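Side-chain contacts in BtGH115A (Bacteroides thetaiotaomicron, PDB 5BY3), which removes 4-O-methyl-alpha-glucuronic acid from decorated arabinogalactans, acting as an alpha-glucuronidase of glycoside hydrolase family GH115: residues A271-W276 and F319-G324; P221-K226 and E277-E282; E282-E287 and K328-D333; G300-A305 and E309-V314. All blocks are in the same frame, centred on the assembly; numbering follows the deposited sequence.

Contact 1 (A271-W276 and F319-G324)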
# COMPACT_ATOMS: atom_id res chain seq x y z
N ALA A 271 -1.60 0.36 36.77
CA ALA A 271 -1.13 1.57 36.09
C ALA A 271 -1.41 1.48 34.58
O ALA A 271 -1.66 2.49 33.94
CB ALA A 271 0.36 1.79 36.35
N VAL A 272 -1.37 0.28 34.03
CA VAL A 272 -1.56 0.12 32.60
C VAL A 272 -3.04 0.36 32.32
O VAL A 272 -3.37 1.20 31.46
CB VAL A 272 -1.02 -1.24 32.09
CG1 VAL A 272 -1.42 -1.49 30.64
CG2 VAL A 272 0.50 -1.27 32.18
N TYR A 273 -3.90 -0.29 33.12
CA TYR A 273 -5.36 -0.09 33.06
C TYR A 273 -5.74 1.39 33.15
O TYR A 273 -6.50 1.87 32.32
CB TYR A 273 -6.11 -0.97 34.09
CG TYR A 273 -7.61 -0.77 34.06
CD1 TYR A 273 -8.21 0.29 34.75
CD2 TYR A 273 -8.43 -1.65 33.35
CE1 TYR A 273 -9.58 0.48 34.73
CE2 TYR A 273 -9.81 -1.47 33.32
CZ TYR A 273 -10.38 -0.41 34.01
OH TYR A 273 -11.75 -0.21 33.99
N GLN A 274 -5.18 2.09 34.14
CA GLN A 274 -5.45 3.52 34.34
C GLN A 274 -5.13 4.32 33.09
O GLN A 274 -5.97 5.04 32.59
CB GLN A 274 -4.60 4.06 35.51
CG GLN A 274 -5.03 3.59 36.90
CD GLN A 274 -4.26 4.26 38.04
OE1 GLN A 274 -3.08 4.63 37.89
NE2 GLN A 274 -4.91 4.43 39.19
N PHE A 275 -3.88 4.20 32.63
CA PHE A 275 -3.36 4.72 31.36
C PHE A 275 -4.38 4.62 30.21
O PHE A 275 -4.80 5.63 29.67
CB PHE A 275 -2.06 3.93 31.05
CG PHE A 275 -1.46 4.21 29.71
CD1 PHE A 275 -0.76 5.40 29.46
CD2 PHE A 275 -1.55 3.27 28.69
CE1 PHE A 275 -0.19 5.64 28.22
CE2 PHE A 275 -0.99 3.51 27.45
CZ PHE A 275 -0.31 4.70 27.22
N TRP A 276 -4.80 3.40 29.87
CA TRP A 276 -5.85 3.14 28.88
C TRP A 276 -7.15 3.90 29.18
O TRP A 276 -7.67 4.62 28.30
CB TRP A 276 -6.15 1.65 28.82
CG TRP A 276 -5.08 0.80 28.28
CD1 TRP A 276 -4.07 1.19 27.44
CD2 TRP A 276 -4.91 -0.59 28.49
NE1 TRP A 276 -3.27 0.13 27.14
CE2 TRP A 276 -3.77 -0.99 27.74
CE3 TRP A 276 -5.60 -1.55 29.23
CZ2 TRP A 276 -3.30 -2.31 27.72
CZ3 TRP A 276 -5.15 -2.88 29.19
CH2 TRP A 276 -3.99 -3.24 28.44
N PHE A 319 -8.00 -8.76 27.30
CA PHE A 319 -9.28 -8.59 26.58
C PHE A 319 -10.42 -8.22 27.53
O PHE A 319 -11.16 -7.25 27.30
CB PHE A 319 -9.67 -9.85 25.83
CG PHE A 319 -8.76 -10.22 24.69
CD1 PHE A 319 -7.90 -9.27 24.10
CD2 PHE A 319 -8.82 -11.50 24.16
CE1 PHE A 319 -7.10 -9.62 23.02
CE2 PHE A 319 -8.00 -11.86 23.08
CZ PHE A 319 -7.15 -10.90 22.50
N VAL A 320 -10.53 -8.99 28.62
CA VAL A 320 -11.64 -8.89 29.56
C VAL A 320 -11.71 -7.50 30.17
O VAL A 320 -12.80 -6.93 30.27
CB VAL A 320 -11.63 -10.05 30.61
CG1 VAL A 320 -12.69 -9.86 31.68
CG2 VAL A 320 -11.84 -11.42 29.94
N ASP A 321 -10.56 -6.93 30.52
CA ASP A 321 -10.51 -5.57 31.08
C ASP A 321 -10.69 -4.49 30.04
O ASP A 321 -11.25 -3.41 30.35
CB ASP A 321 -9.19 -5.27 31.80
CG ASP A 321 -8.79 -6.33 32.82
OD1 ASP A 321 -9.32 -7.47 32.79
OD2 ASP A 321 -7.89 -6.00 33.62
N GLN A 322 -10.16 -4.74 28.84
CA GLN A 322 -10.23 -3.77 27.75
C GLN A 322 -11.66 -3.60 27.25
O GLN A 322 -12.14 -2.48 27.14
CB GLN A 322 -9.30 -4.16 26.60
CG GLN A 322 -7.85 -3.81 26.87
CD GLN A 322 -6.93 -4.26 25.74
OE1 GLN A 322 -7.27 -5.13 24.94
NE2 GLN A 322 -5.76 -3.66 25.68
N ARG A 323 -12.34 -4.71 26.98
CA ARG A 323 -13.79 -4.70 26.71
C ARG A 323 -14.61 -4.15 27.90
O ARG A 323 -15.62 -3.47 27.72
CB ARG A 323 -14.25 -6.10 26.26
CG ARG A 323 -13.74 -6.44 24.87
CD ARG A 323 -13.67 -7.92 24.53
NE ARG A 323 -14.98 -8.53 24.24
CZ ARG A 323 -15.78 -8.26 23.21
NH1 ARG A 323 -15.46 -7.35 22.29
NH2 ARG A 323 -16.93 -8.90 23.08
N GLY A 324 -14.12 -4.42 29.12
CA GLY A 324 -14.61 -3.78 30.33
C GLY A 324 -14.74 -2.27 30.23
O GLY A 324 -15.81 -1.74 30.54
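Tyr-273 and Asp-321 mark the closest backbone approach of segments 271-276 and 319-324, on helices 265-283 and 308-329, with their CA atoms 7.8 Å apart. At that separation the two backbones do not touch each other, and side chains bridge the interval in two layers. In the outer layer, the rim of the Tyr-273 ring meets the Asp-321 main chain: CE2 lies 3.8 Å from Asp-321 O, close to the ring plane, while CD2 is 4.0 Å from Asp-321 CB. The carboxylate is turned 67° from the ring, and its OD2 bonds to Tyr-265 OH. The inner layer is buried. There Gln-322 reaches over one face of the Trp-276 indole, its NE2 3.3 Å above the plane and nearest CH2, on the benzene side. Beyond CG the glutamine is extended (chi2 177°), which carries the amide across while CG itself rests 3.7 Å from CZ3. Val-272 CG1 lies over the opposite indole face. Because amide and indole planes differ by 55°, this is no flat stack. Gln-322 OE1 accepts from Gly-293 N. With the polar ends of Asp-321 and Gln-322 taken up by Tyr-265 and Gly-293, van der Waals and amide-on-indole contact remains between the helices.

Contact 2 (P221-K226 and E277-E282)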
# COMPACT_ATOMS: atom_id res chain seq x y z
N PRO A 221 2.32 12.26 20.14
CA PRO A 221 1.13 11.43 19.96
C PRO A 221 -0.11 12.22 19.60
O PRO A 221 -0.36 13.31 20.14
CB PRO A 221 0.98 10.73 21.32
CG PRO A 221 2.41 10.58 21.76
CD PRO A 221 3.12 11.84 21.32
N PHE A 222 -0.86 11.65 18.66
CA PHE A 222 -2.02 12.28 18.08
C PHE A 222 -2.96 12.88 19.10
O PHE A 222 -3.34 14.05 18.97
CB PHE A 222 -2.79 11.25 17.25
CG PHE A 222 -4.00 11.81 16.57
CD1 PHE A 222 -3.88 12.49 15.38
CD2 PHE A 222 -5.27 11.62 17.12
CE1 PHE A 222 -5.00 12.99 14.74
CE2 PHE A 222 -6.40 12.13 16.48
CZ PHE A 222 -6.25 12.82 15.28
N PHE A 223 -3.34 12.08 20.10
CA PHE A 223 -4.40 12.45 21.03
C PHE A 223 -3.91 13.35 22.16
O PHE A 223 -4.70 13.80 23.00
CB PHE A 223 -5.04 11.19 21.58
CG PHE A 223 -6.03 10.55 20.65
CD1 PHE A 223 -7.22 11.21 20.30
CD2 PHE A 223 -5.83 9.25 20.19
CE1 PHE A 223 -8.17 10.62 19.48
CE2 PHE A 223 -6.78 8.64 19.37
CZ PHE A 223 -7.95 9.32 19.02
N LEU A 224 -2.61 13.58 22.16
CA LEU A 224 -1.93 14.56 23.02
C LEU A 224 -1.60 15.84 22.24
O LEU A 224 -0.76 16.62 22.69
CB LEU A 224 -0.64 13.96 23.59
CG LEU A 224 -0.86 12.87 24.64
CD1 LEU A 224 0.43 12.52 25.36
CD2 LEU A 224 -1.93 13.34 25.62
N THR A 225 -2.24 16.02 21.08
CA THR A 225 -2.01 17.19 20.23
C THR A 225 -3.31 17.94 20.21
O THR A 225 -4.35 17.38 19.89
CB THR A 225 -1.58 16.82 18.79
OG1 THR A 225 -0.45 15.92 18.83
CG2 THR A 225 -1.22 18.07 17.96
N LYS A 226 -3.25 19.22 20.54
CA LYS A 226 -4.44 20.04 20.58
C LYS A 226 -4.98 20.30 19.15
O LYS A 226 -4.26 20.78 18.26
CB LYS A 226 -4.13 21.33 21.37
CG LYS A 226 -5.18 22.43 21.33
CD LYS A 226 -6.26 22.22 22.37
CE LYS A 226 -6.96 23.54 22.68
NZ LYS A 226 -8.41 23.29 22.86
N GLU A 277 -7.63 3.78 30.43
CA GLU A 277 -8.91 4.34 30.89
C GLU A 277 -9.07 5.83 30.64
O GLU A 277 -10.11 6.26 30.15
CB GLU A 277 -9.12 4.05 32.38
CG GLU A 277 -10.30 4.79 33.02
CD GLU A 277 -10.42 4.52 34.50
OE1 GLU A 277 -11.39 3.81 34.90
OE2 GLU A 277 -9.54 5.00 35.25
N ASP A 278 -8.06 6.60 30.99
CA ASP A 278 -8.16 8.05 30.86
C ASP A 278 -8.51 8.42 29.43
O ASP A 278 -9.28 9.35 29.19
CB ASP A 278 -6.85 8.71 31.28
CG ASP A 278 -6.53 8.48 32.76
OD1 ASP A 278 -7.42 7.98 33.48
OD2 ASP A 278 -5.38 8.83 33.18
N ARG A 279 -7.93 7.65 28.49
CA ARG A 279 -8.05 7.85 27.06
C ARG A 279 -9.43 7.46 26.53
O ARG A 279 -10.06 8.24 25.85
CB ARG A 279 -6.94 7.08 26.33
CG ARG A 279 -7.10 6.91 24.83
CD ARG A 279 -7.09 8.22 24.04
NE ARG A 279 -6.16 9.22 24.56
CZ ARG A 279 -4.86 9.20 24.34
NH1 ARG A 279 -4.30 8.24 23.60
NH2 ARG A 279 -4.10 10.15 24.84
N VAL A 280 -9.87 6.24 26.83
CA VAL A 280 -11.23 5.80 26.53
C VAL A 280 -12.29 6.80 27.04
O VAL A 280 -13.27 7.02 26.35
CB VAL A 280 -11.49 4.40 27.11
CG1 VAL A 280 -12.80 3.81 26.61
CG2 VAL A 280 -10.34 3.48 26.78
N LYS A 281 -12.05 7.43 28.20
CA LYS A 281 -12.90 8.48 28.76
C LYS A 281 -13.05 9.67 27.81
O LYS A 281 -14.17 10.10 27.53
CB LYS A 281 -12.38 8.98 30.11
CG LYS A 281 -12.75 8.15 31.32
CD LYS A 281 -12.67 8.99 32.59
CE LYS A 281 -12.69 8.11 33.84
NZ LYS A 281 -12.55 8.87 35.12
N GLU A 282 -11.94 10.21 27.32
CA GLU A 282 -11.97 11.46 26.54
C GLU A 282 -12.41 11.32 25.06
O GLU A 282 -12.60 12.32 24.35
CB GLU A 282 -10.63 12.19 26.64
CG GLU A 282 -9.49 11.45 25.98
CD GLU A 282 -8.19 12.23 25.99
OE1 GLU A 282 -8.12 13.33 26.58
OE2 GLU A 282 -7.22 11.72 25.39
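This is an aliphatic-aromatic lid on a buried arginine: Phe-223 and Leu-224, in the loop after strand 210-212, pack on Arg-279 of helix 265-283. The evidence is mainly in the position of Phe-223 CB, which sits 3.4 Å above the guanidinium plane, over its centre, with CZ as its nearest atom. The phenyl ring is tilted 36° from the guanidinium and meets Arg-279 CD over one face, 4.2 Å from Phe-223 CD2. The charged group is therefore roofed chiefly by a methylene, not by a centred cation-pi stack. Leu-224 CD2 comes in at the guanidinium edge, 3.9 Å from Arg-279 NH2. Bends at chi2 (64°) and chi3 curl the arginine so that NE faces Glu-282 OE2 one turn later, in a salt bridge of 2.8 Å that meets the oxygen on its anti side. The other two nitrogens bind outside the pair, NH2 to Glu-254 in a second salt bridge and NH1 to Ala-248 O. Bonds at all three nitrogens should restrict rotation of the group. Arg-258 NH1 lies close to NH2, a like-charge approach that Glu-254 may offset. The loop has its own brace: Pro-221 O receives Leu-224 N and Thr-225 OG1 from opposite faces of its plane, and Phe-222 CD2 lies over the centre of the Phe-223 ring. A loop following one strand of the parallel sheet thus seals onto helix 265-283, which comes after the next strand, 238-239, an arrangement consistent with the TIM-barrel fold of this family.

Contact 3 (E282-E287 and K328-D333)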
# COMPACT_ATOMS: atom_id res chain seq x y z
N GLU A 282 -11.94 10.21 27.32
CA GLU A 282 -11.97 11.46 26.54
C GLU A 282 -12.41 11.32 25.06
O GLU A 282 -12.60 12.32 24.35
CB GLU A 282 -10.63 12.19 26.64
CG GLU A 282 -9.49 11.45 25.98
CD GLU A 282 -8.19 12.23 25.99
OE1 GLU A 282 -8.12 13.33 26.58
OE2 GLU A 282 -7.22 11.72 25.39
N VAL A 283 -12.61 10.07 24.63
CA VAL A 283 -12.68 9.68 23.23
C VAL A 283 -13.91 8.78 22.94
O VAL A 283 -14.10 8.34 21.81
CB VAL A 283 -11.29 9.06 22.84
CG1 VAL A 283 -11.31 7.60 22.40
CG2 VAL A 283 -10.49 9.96 21.91
N ALA A 284 -14.75 8.54 23.95
CA ALA A 284 -15.90 7.59 23.89
C ALA A 284 -17.11 7.95 22.97
O ALA A 284 -17.85 7.06 22.51
CB ALA A 284 -16.39 7.27 25.30
N GLY A 285 -17.35 9.25 22.75
CA GLY A 285 -18.41 9.68 21.84
C GLY A 285 -17.79 10.14 20.54
O GLY A 285 -17.93 11.31 20.14
N GLN A 286 -17.07 9.23 19.90
CA GLN A 286 -16.23 9.56 18.75
C GLN A 286 -15.96 8.31 17.93
O GLN A 286 -15.92 7.20 18.47
CB GLN A 286 -14.93 10.21 19.21
CG GLN A 286 -14.16 10.94 18.13
CD GLN A 286 -13.24 12.04 18.65
OE1 GLN A 286 -13.15 12.30 19.86
NE2 GLN A 286 -12.57 12.69 17.73
N GLU A 287 -15.80 8.52 16.63
CA GLU A 287 -15.49 7.47 15.68
C GLU A 287 -14.05 6.99 15.86
O GLU A 287 -13.07 7.67 15.46
CB GLU A 287 -15.78 7.95 14.26
CG GLU A 287 -17.22 8.44 14.07
CD GLU A 287 -17.38 9.40 12.91
OE1 GLU A 287 -16.73 10.48 12.89
OE2 GLU A 287 -18.18 9.08 12.00
N LYS A 328 -18.22 0.09 30.09
CA LYS A 328 -18.40 1.22 31.00
C LYS A 328 -18.44 2.66 30.39
O LYS A 328 -19.22 3.48 30.88
CB LYS A 328 -17.38 1.10 32.16
CG LYS A 328 -17.28 2.24 33.15
CD LYS A 328 -16.32 1.80 34.24
CE LYS A 328 -16.30 2.71 35.45
NZ LYS A 328 -15.64 1.99 36.57
N TYR A 329 -17.62 2.98 29.38
CA TYR A 329 -17.66 4.36 28.80
C TYR A 329 -18.17 4.53 27.36
O TYR A 329 -18.47 5.66 26.94
CB TYR A 329 -16.33 5.11 28.95
CG TYR A 329 -15.76 5.11 30.32
CD1 TYR A 329 -16.10 6.10 31.24
CD2 TYR A 329 -14.87 4.11 30.72
CE1 TYR A 329 -15.58 6.09 32.54
CE2 TYR A 329 -14.35 4.09 32.01
CZ TYR A 329 -14.70 5.08 32.91
OH TYR A 329 -14.17 5.05 34.18
N VAL A 330 -18.23 3.44 26.58
CA VAL A 330 -18.59 3.62 25.16
C VAL A 330 -19.99 3.08 24.87
O VAL A 330 -20.84 3.82 24.37
CB VAL A 330 -17.53 3.09 24.13
CG1 VAL A 330 -17.86 3.53 22.70
CG2 VAL A 330 -16.11 3.56 24.46
N ASN A 331 -20.24 1.81 25.19
CA ASN A 331 -21.52 1.20 24.85
C ASN A 331 -21.77 -0.04 25.69
O ASN A 331 -20.93 -0.93 25.74
CB ASN A 331 -21.54 0.85 23.35
CG ASN A 331 -22.94 0.58 22.83
OD1 ASN A 331 -23.72 -0.18 23.42
ND2 ASN A 331 -23.24 1.17 21.66
N LYS A 332 -22.94 -0.09 26.32
CA LYS A 332 -23.26 -1.19 27.23
C LYS A 332 -23.25 -2.56 26.53
O LYS A 332 -22.89 -3.56 27.15
CB LYS A 332 -24.55 -0.90 28.00
CG LYS A 332 -24.70 -1.73 29.29
CD LYS A 332 -23.54 -1.58 30.28
CE LYS A 332 -23.53 -2.70 31.33
NZ LYS A 332 -22.19 -2.92 31.94
N ASP A 333 -23.63 -2.61 25.25
CA ASP A 333 -23.37 -3.78 24.40
C ASP A 333 -22.07 -3.52 23.64
O ASP A 333 -21.99 -2.55 22.85
CB ASP A 333 -24.53 -4.04 23.41
CG ASP A 333 -24.41 -5.39 22.66
OD1 ASP A 333 -23.35 -6.08 22.72
OD2 ASP A 333 -25.38 -5.78 21.99
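Ala-284 and Val-330 bring the two chain segments to a CA-CA distance of 5.0 Å, where helices 265-283 and 308-329 give way to loop. The tight part is small and centred on one methyl group. Ala-284 CB points at the other segment and is pressed to 3.1 Å from Tyr-329 O, a short van der Waals approach of a methyl group to a carbonyl oxygen. Val-330 meets the same alanine with both branches. CG2 lies 3.8 Å from Ala-284 CB, and CG1, held anti to its own backbone N (chi1 -170°), is 3.5 Å from Ala-284 O. Tyr-329 CB adds a looser apolar contact, 4.2 Å from Ala-284 CB.

Outside this spot the packing opens quickly. The Tyr-329 CB bond points at the other segment, but its ring extends off past the alanine, with one face carrying Lys-328 CG, and its hydroxyl hydrogen-bonds to Glu-277 OE1. Farther along 328-333 the loop is shaped by an Asx turn: Asn-331 OD1 accepts from Asp-333 N at 3.0 Å with an N-H...O angle of 139°. Two polar links beside the contact are weak, Gln-286 NE2 to Arg-229 O and Gly-285 O to Lys-233 NZ.

Seen in the wider fold, the contact joins two helix-to-strand connections side by side. Val-330 also packs on Val-280 and on Tyr-290 of strand 290-291. Val-283 turns to Phe-223, Tyr-290 and Arg-229, while the Glu-287 backbone is hydrogen-bonded to Met-239 of strand 238-239.

Contact 4 (G300-A305 and E309-V314)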
# COMPACT_ATOMS: atom_id res chain seq x y z
N GLY A 300 8.57 -5.54 19.37
CA GLY A 300 9.12 -6.47 20.36
C GLY A 300 8.07 -7.29 21.09
O GLY A 300 6.85 -7.14 20.88
N LYS A 301 8.57 -8.16 21.96
CA LYS A 301 7.75 -8.96 22.88
C LYS A 301 6.91 -8.00 23.74
O LYS A 301 7.28 -6.83 23.88
CB LYS A 301 8.64 -9.84 23.81
CG LYS A 301 9.87 -10.49 23.17
CD LYS A 301 9.50 -11.62 22.20
CE LYS A 301 10.39 -11.65 20.96
NZ LYS A 301 9.73 -12.34 19.80
N MSE A 302 5.79 -8.46 24.28
CA MSE A 302 5.24 -7.81 25.51
C MSE A 302 6.21 -8.12 26.63
O MSE A 302 6.98 -9.11 26.59
CB MSE A 302 3.84 -8.24 25.94
CG MSE A 302 3.84 -9.76 26.03
SE MSE A 302 2.07 -10.41 26.50
CE MSE A 302 1.63 -11.01 24.69
N GLN A 303 6.19 -7.27 27.65
CA GLN A 303 6.95 -7.48 28.86
C GLN A 303 6.20 -8.48 29.74
O GLN A 303 4.98 -8.60 29.62
CB GLN A 303 7.13 -6.15 29.58
CG GLN A 303 7.49 -4.99 28.65
CD GLN A 303 7.89 -3.76 29.42
OE1 GLN A 303 8.08 -3.81 30.63
NE2 GLN A 303 8.00 -2.64 28.72
N GLY A 304 6.94 -9.21 30.58
CA GLY A 304 6.35 -9.98 31.70
C GLY A 304 5.95 -11.40 31.39
O GLY A 304 5.69 -12.20 32.32
N ALA A 305 5.88 -11.71 30.10
CA ALA A 305 5.73 -13.10 29.63
C ALA A 305 6.81 -13.45 28.63
O ALA A 305 7.22 -12.59 27.83
CB ALA A 305 4.34 -13.33 29.05
N GLU A 309 2.62 -19.86 25.81
CA GLU A 309 1.65 -20.29 26.84
C GLU A 309 1.39 -19.22 27.92
O GLU A 309 0.27 -19.11 28.43
CB GLU A 309 2.03 -21.65 27.47
CG GLU A 309 3.53 -21.89 27.71
CD GLU A 309 3.85 -22.72 28.95
OE1 GLU A 309 3.12 -23.70 29.26
OE2 GLU A 309 4.86 -22.40 29.63
N GLU A 310 2.41 -18.43 28.25
CA GLU A 310 2.29 -17.36 29.27
C GLU A 310 1.80 -16.07 28.64
O GLU A 310 1.05 -15.31 29.28
CB GLU A 310 3.61 -17.08 29.95
CG GLU A 310 4.24 -18.22 30.72
CD GLU A 310 5.71 -17.94 30.96
OE1 GLU A 310 6.47 -17.78 29.99
OE2 GLU A 310 6.11 -17.87 32.14
N GLN A 311 2.25 -15.82 27.41
CA GLN A 311 1.76 -14.73 26.55
C GLN A 311 0.24 -14.88 26.20
O GLN A 311 -0.40 -13.89 25.90
CB GLN A 311 2.67 -14.52 25.29
CG GLN A 311 4.03 -13.83 25.57
CD GLN A 311 4.89 -13.41 24.34
OE1 GLN A 311 4.93 -14.08 23.32
NE2 GLN A 311 5.64 -12.31 24.50
N LYS A 312 -0.33 -16.10 26.31
CA LYS A 312 -1.78 -16.35 26.10
C LYS A 312 -2.63 -16.03 27.32
O LYS A 312 -3.66 -15.34 27.20
CB LYS A 312 -2.03 -17.80 25.66
CG LYS A 312 -3.15 -17.97 24.62
CD LYS A 312 -3.70 -19.40 24.55
CE LYS A 312 -4.91 -19.59 25.46
NZ LYS A 312 -5.76 -20.72 24.99
N ALA A 313 -2.21 -16.53 28.48
CA ALA A 313 -2.79 -16.18 29.78
C ALA A 313 -2.95 -14.67 29.96
O ALA A 313 -3.95 -14.20 30.56
CB ALA A 313 -1.92 -16.76 30.90
N VAL A 314 -1.96 -13.91 29.44
CA VAL A 314 -1.90 -12.42 29.54
C VAL A 314 -3.08 -11.78 28.81
O VAL A 314 -3.85 -11.01 29.40
CB VAL A 314 -0.58 -11.82 28.95
CG1 VAL A 314 -0.57 -10.29 28.99
CG2 VAL A 314 0.65 -12.37 29.65
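Met-302, a selenomethionine, lies alongside Gln-311, the two side chains running past each other in opposite directions. Its CG is 3.5 Å from Gln-311 NE2, and at the far end its CE is 3.7 Å from Gln-311 CB, so the overlap extends along most of both chains. Met-302 adopts the rarer first torsion, with CG between the backbone N and carbonyl carbon (chi1 53°); the bend at chi3 then turns CE back over the glutamine stem. This leaves the selenium against Val-314, 3.6 Å from its CG1.

The topology is that of a strand-loop-helix unit of a TIM-barrel-like domain: the loop after strand 290-291 folds back on the early turns of helix 308-329, the helix that it leads into. Gly-304, at a positive phi of 90°, lies in the bend just before Ala-305.

Ala-305 packs on the same helix face. Its methyl CB touches Gln-311 CG at 3.5 Å and Val-314 CG2 at 3.9 Å, and meets Glu-310 CB, also at 3.9 Å. Residues 310, 311 and 314 thus form one face of the helix, with the methyl in the middle of them. Towards the solvent side the character changes: Lys-301 offers just its CB to Gln-311 NE2, 3.9 Å away, and Glu-310 sends its carboxylate to the hydroxyl of Thr-307, in the link between loop and helix.

Overall arrangement
Contacts 1 and 3 both join helices 265-283 and 308-329, with centres about 14 Å apart. Contacts 1, 2 and 4 are partly buried; contact 3, towards the helix ends, is alone a surface contact, built round one methyl group where contact 1 has an amide on an indole face. Contact 2 uses the same first helix but brings in a loop: its buried arginine is charge-paired within its own helix and with Glu-254, while the loop contributes apolar packing over it. It shares Glu-282 with contact 3 and touches it, for example through Val-280 and Val-330. Contact 4, at the start of helix 308-329, packs methyl, methylene and selenium groups, with the Gln-311 amide among them.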